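PDB 1ZXU: protein LURP-one-related 15 from Arabidopsis thaliana, which is of unknown function but might be related to the phospholipid scramblase and tubby-like superfamily of membrane-tethered transcription factors. Local coordinates for residues V26-K31 with D114-V119; L63-K68 with D196-A201. All coordinates share one frame; numbering follows the deposited sequence.

Interaction 1 (V26-K31 with D114-V119)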
# COMPACT_ATOMS: atom_id res chain seq x y z
N VAL A 26 -5.51 10.81 -5.21
CA VAL A 26 -6.49 10.22 -4.27
C VAL A 26 -6.96 8.89 -4.84
O VAL A 26 -7.35 8.80 -6.01
CB VAL A 26 -7.65 11.19 -3.98
CG1 VAL A 26 -8.08 11.94 -5.23
CG2 VAL A 26 -8.85 10.47 -3.34
N VAL A 27 -6.92 7.84 -4.00
CA VAL A 27 -7.25 6.50 -4.47
C VAL A 27 -8.21 5.82 -3.47
O VAL A 27 -9.28 5.29 -3.88
CB VAL A 27 -5.98 5.63 -4.67
CG1 VAL A 27 -6.38 4.24 -5.03
CG2 VAL A 27 -5.13 6.18 -5.83
N VAL A 28 -7.86 5.91 -2.21
CA VAL A 28 -8.64 5.26 -1.16
C VAL A 28 -9.64 6.25 -0.59
O VAL A 28 -10.87 5.96 -0.54
CB VAL A 28 -7.71 4.65 -0.03
CG1 VAL A 28 -8.54 4.20 1.23
CG2 VAL A 28 -6.83 3.51 -0.60
N ASP A 29 -9.12 7.40 -0.20
CA ASP A 29 -9.92 8.46 0.47
C ASP A 29 -9.09 9.75 0.50
O ASP A 29 -7.93 9.74 0.92
CB ASP A 29 -10.27 8.04 1.90
CG ASP A 29 -11.34 8.99 2.59
OD1 ASP A 29 -11.23 10.23 2.55
OD2 ASP A 29 -12.27 8.44 3.23
N PRO A 30 -9.70 10.89 0.13
CA PRO A 30 -8.94 12.15 0.22
C PRO A 30 -8.39 12.49 1.61
O PRO A 30 -7.45 13.26 1.71
CB PRO A 30 -9.97 13.22 -0.25
CG PRO A 30 -11.29 12.59 -0.10
CD PRO A 30 -11.08 11.09 -0.38
N LYS A 31 -8.93 11.92 2.69
CA LYS A 31 -8.39 12.17 4.01
C LYS A 31 -6.96 11.62 4.23
O LYS A 31 -6.28 11.99 5.19
CB LYS A 31 -9.33 11.69 5.12
CG LYS A 31 -9.28 10.20 5.38
CD LYS A 31 -10.10 9.80 6.56
CE LYS A 31 -11.21 8.86 6.14
NZ LYS A 31 -12.18 8.57 7.26
N ASP A 114 -17.09 -2.85 -4.06
CA ASP A 114 -16.16 -2.04 -3.23
C ASP A 114 -14.71 -2.07 -3.74
O ASP A 114 -13.80 -1.62 -3.08
CB ASP A 114 -16.21 -2.48 -1.78
CG ASP A 114 -17.52 -2.15 -1.14
OD1 ASP A 114 -18.01 -1.04 -1.43
OD2 ASP A 114 -18.03 -3.00 -0.38
N LEU A 115 -14.53 -2.58 -4.95
CA LEU A 115 -13.18 -2.69 -5.52
C LEU A 115 -12.55 -1.29 -5.78
O LEU A 115 -13.16 -0.40 -6.53
CB LEU A 115 -13.31 -3.52 -6.81
CG LEU A 115 -11.98 -3.73 -7.52
CD1 LEU A 115 -11.00 -4.54 -6.76
CD2 LEU A 115 -12.21 -4.19 -9.04
N LEU A 116 -11.38 -1.09 -5.23
CA LEU A 116 -10.65 0.16 -5.43
C LEU A 116 -9.61 0.02 -6.55
O LEU A 116 -9.46 0.93 -7.38
CB LEU A 116 -9.97 0.62 -4.16
CG LEU A 116 -10.93 1.14 -3.09
CD1 LEU A 116 -10.19 1.28 -1.75
CD2 LEU A 116 -11.57 2.43 -3.52
N TYR A 117 -8.87 -1.08 -6.52
CA TYR A 117 -7.85 -1.30 -7.61
C TYR A 117 -7.37 -2.73 -7.57
O TYR A 117 -7.58 -3.46 -6.58
CB TYR A 117 -6.63 -0.38 -7.48
CG TYR A 117 -6.13 -0.19 -6.08
CD1 TYR A 117 -5.03 -0.89 -5.60
CD2 TYR A 117 -6.73 0.80 -5.26
CE1 TYR A 117 -4.57 -0.65 -4.22
CE2 TYR A 117 -6.29 1.02 -3.95
CZ TYR A 117 -5.21 0.28 -3.45
OH TYR A 117 -4.77 0.54 -2.14
N THR A 118 -6.76 -3.14 -8.69
CA THR A 118 -6.16 -4.47 -8.82
C THR A 118 -4.69 -4.26 -9.07
O THR A 118 -4.28 -3.30 -9.74
CB THR A 118 -6.78 -5.18 -10.04
OG1 THR A 118 -8.22 -5.30 -9.85
CG2 THR A 118 -6.13 -6.54 -10.25
N VAL A 119 -3.87 -5.15 -8.51
CA VAL A 119 -2.41 -5.03 -8.63
C VAL A 119 -1.95 -6.33 -9.25
O VAL A 119 -2.35 -7.40 -8.81
CB VAL A 119 -1.77 -4.86 -7.26
CG1 VAL A 119 -0.26 -4.75 -7.42
CG2 VAL A 119 -2.32 -3.58 -6.57
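A classic beta bulge in strand 115-120 of the tubby-like barrel points both L116 and Y117 toward V27 and V28. These two valines lie in the loop that precedes the first barrel strand, 38-43. L116 and Y117 both sit opposite V104 of strand 101-106, the pattern of a classic bulge, and both side chains point toward the loop. The contact is apolar. CG1 of V27 approaches the Y117 ring obliquely, 3.4 Å from Y117 CE2. The same methyl is 3.5 Å from Y117 CD2. With V27 CG1 anti to the backbone N (chi1 175°), this methyl is the one that meets the ring. The side chains of V27 and Y117 cross at about a right angle. V28 meets the far end of the ring: its CG2 lies near the ring plane, 3.9 Å from Y117 OH. That methyl also reaches L116 CD1 at 4.2 Å. The other leucine methyl, L116 CD2, packs 3.7 Å from the carbonyl oxygen V27 O. The tyrosine hydroxyl is paired with S202 OG on helix 197-211, and F199 of that helix meets the ring edge-to-face. D196, just before helix 197-211, also holds the loop: its OD2 accepts from the backbone N of V27, V28 and D29. Just beyond, D29 closes an Asx turn, its OD1 accepting from K31 N at 2.9 Å in a nearly straight bond (174°).

Interaction 2 (L63-K68 with D196-A201)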
# COMPACT_ATOMS: atom_id res chain seq x y z
N LEU A 63 1.47 5.27 15.11
CA LEU A 63 0.78 4.26 14.26
C LEU A 63 -0.02 4.94 13.17
O LEU A 63 -0.82 5.85 13.45
CB LEU A 63 -0.13 3.41 15.14
CG LEU A 63 -0.83 2.27 14.42
CD1 LEU A 63 -1.03 1.21 15.46
CD2 LEU A 63 -2.17 2.71 13.86
N LEU A 64 0.20 4.49 11.94
CA LEU A 64 -0.65 4.88 10.82
C LEU A 64 -1.61 3.74 10.52
O LEU A 64 -2.84 4.00 10.38
CB LEU A 64 0.17 5.21 9.56
CG LEU A 64 1.16 6.35 9.77
CD1 LEU A 64 2.07 6.49 8.50
CD2 LEU A 64 0.48 7.67 10.05
N PHE A 65 -1.11 2.49 10.35
CA PHE A 65 -2.00 1.32 10.11
C PHE A 65 -1.52 0.08 10.85
O PHE A 65 -0.30 -0.12 10.99
CB PHE A 65 -2.00 0.95 8.62
CG PHE A 65 -2.42 2.08 7.76
CD1 PHE A 65 -3.72 2.53 7.77
CD2 PHE A 65 -1.48 2.78 7.00
CE1 PHE A 65 -4.10 3.62 6.96
CE2 PHE A 65 -1.85 3.86 6.21
CZ PHE A 65 -3.13 4.29 6.18
N LYS A 66 -2.44 -0.72 11.36
CA LYS A 66 -2.11 -2.07 11.74
C LYS A 66 -2.43 -2.97 10.59
O LYS A 66 -3.48 -2.78 9.90
CB LYS A 66 -2.90 -2.53 12.98
CG LYS A 66 -2.40 -1.82 14.23
CD LYS A 66 -2.79 -2.56 15.53
CE LYS A 66 -2.73 -1.58 16.71
NZ LYS A 66 -1.91 -2.07 17.88
N VAL A 67 -1.50 -3.85 10.30
CA VAL A 67 -1.69 -4.77 9.21
C VAL A 67 -1.86 -6.16 9.76
O VAL A 67 -1.00 -6.63 10.52
CB VAL A 67 -0.47 -4.76 8.28
CG1 VAL A 67 -0.66 -5.77 7.14
CG2 VAL A 67 -0.33 -3.38 7.71
N LYS A 68 -2.98 -6.79 9.40
CA LYS A 68 -3.17 -8.17 9.89
C LYS A 68 -3.91 -9.08 8.97
O LYS A 68 -4.66 -8.63 8.12
CB LYS A 68 -3.87 -8.18 11.25
CG LYS A 68 -5.31 -7.82 11.19
CD LYS A 68 -5.97 -8.15 12.56
CE LYS A 68 -7.45 -7.81 12.62
NZ LYS A 68 -8.23 -7.93 11.35
N ASP A 196 -2.05 9.67 -1.78
CA ASP A 196 -2.85 8.93 -0.80
C ASP A 196 -1.96 7.95 -0.05
O ASP A 196 -1.45 7.00 -0.64
CB ASP A 196 -3.94 8.22 -1.59
CG ASP A 196 -4.95 7.51 -0.71
OD1 ASP A 196 -4.54 6.90 0.28
OD2 ASP A 196 -6.15 7.55 -1.06
N TYR A 197 -1.72 8.21 1.24
CA TYR A 197 -0.74 7.35 1.93
C TYR A 197 -1.34 5.98 2.33
O TYR A 197 -0.59 5.04 2.65
CB TYR A 197 -0.02 8.10 3.10
CG TYR A 197 -0.86 8.37 4.36
CD1 TYR A 197 -1.14 7.34 5.28
CD2 TYR A 197 -1.30 9.69 4.62
CE1 TYR A 197 -1.85 7.61 6.46
CE2 TYR A 197 -2.02 9.96 5.80
CZ TYR A 197 -2.29 8.90 6.69
OH TYR A 197 -3.02 9.13 7.87
N ALA A 198 -2.67 5.87 2.31
CA ALA A 198 -3.26 4.53 2.55
C ALA A 198 -3.03 3.69 1.30
O ALA A 198 -2.69 2.51 1.36
CB ALA A 198 -4.75 4.60 2.88
N PHE A 199 -3.18 4.33 0.16
CA PHE A 199 -2.86 3.63 -1.09
C PHE A 199 -1.38 3.15 -1.08
O PHE A 199 -1.08 1.98 -1.31
CB PHE A 199 -3.11 4.62 -2.24
CG PHE A 199 -2.60 4.12 -3.57
CD1 PHE A 199 -2.98 2.86 -4.08
CD2 PHE A 199 -1.67 4.90 -4.29
CE1 PHE A 199 -2.51 2.39 -5.30
CE2 PHE A 199 -1.23 4.47 -5.52
CZ PHE A 199 -1.60 3.19 -6.04
N ILE A 200 -0.44 4.05 -0.79
CA ILE A 200 0.95 3.62 -0.74
C ILE A 200 1.23 2.50 0.32
O ILE A 200 1.94 1.53 0.04
CB ILE A 200 1.88 4.82 -0.54
CG1 ILE A 200 1.62 5.88 -1.63
CG2 ILE A 200 3.33 4.26 -0.46
CD1 ILE A 200 1.88 5.38 -3.07
N ALA A 201 0.59 2.62 1.48
CA ALA A 201 0.75 1.61 2.54
C ALA A 201 0.23 0.28 1.99
O ALA A 201 0.87 -0.72 2.22
CB ALA A 201 -0.08 2.00 3.78
O HOH W 1 -4.09 6.52 9.47
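F65 reaches from strand 63-68 across to Y197, A198 and A201 at the start of helix 197-211. Its CB points toward the helix. CG stands anti to the carbonyl carbon (chi1 -58°). From there one side of the ring does the touching. CD2 lies 3.6 Å from A201 CB. CE2, one atom further out, is 3.5 Å from the same methyl A201 CB and 3.7 Å from Y197 CD1. At the tip, CZ sits 3.6 Å from Y197 CE1. It also packs 3.7 Å from A198 CB, close to the helix backbone at A198 CA. The rings of F65 and Y197 meet rim to rim, with their planes at 49°, and neither lies over the face of the other. An alanine in place of F65 would remove the ring and would probably leave a gap beside A201 CB, A198 CB and the CD1–CE1 side of Y197, with strand and helix less closely packed here. L64 adds a looser touch of its CD2 on Y197 CE1. Its polar backbone is bridged too: a water donates to L64 O at 3.0 Å. That water lies in the plane of the tyrosine ring at its edge, 3.2 Å from Y197 OH. L64 and F65 form a classic beta bulge opposite I56, and both side chains point toward the helix. D196 caps the helix start, its OD1 accepting from F199 N. The short strand and helix segments run at 39° to each other. A buried helix packed against the inner side of a closed antiparallel barrel is characteristic of the tubby-like fold.

Both contacts belong to one 12-stranded antiparallel barrel and its helix 197-211, with centres about 12 Å apart. Their segments alternate along the chain: 26-31, 63-68, 114-119, then 196-201. Interaction 2 joins the helix to strand 63-68, and interaction 1 joins the N-terminal loop to strand 115-120. D196 connects the two sites, serving both the helix start and the loop with its two carboxylate oxygens. F199 adds packing on V27 and Y117. The start of the helix thus sits between two separate parts of the barrel wall. The N-terminal loop, two distant strands and the C-terminal helix are thereby tied into one compact domain.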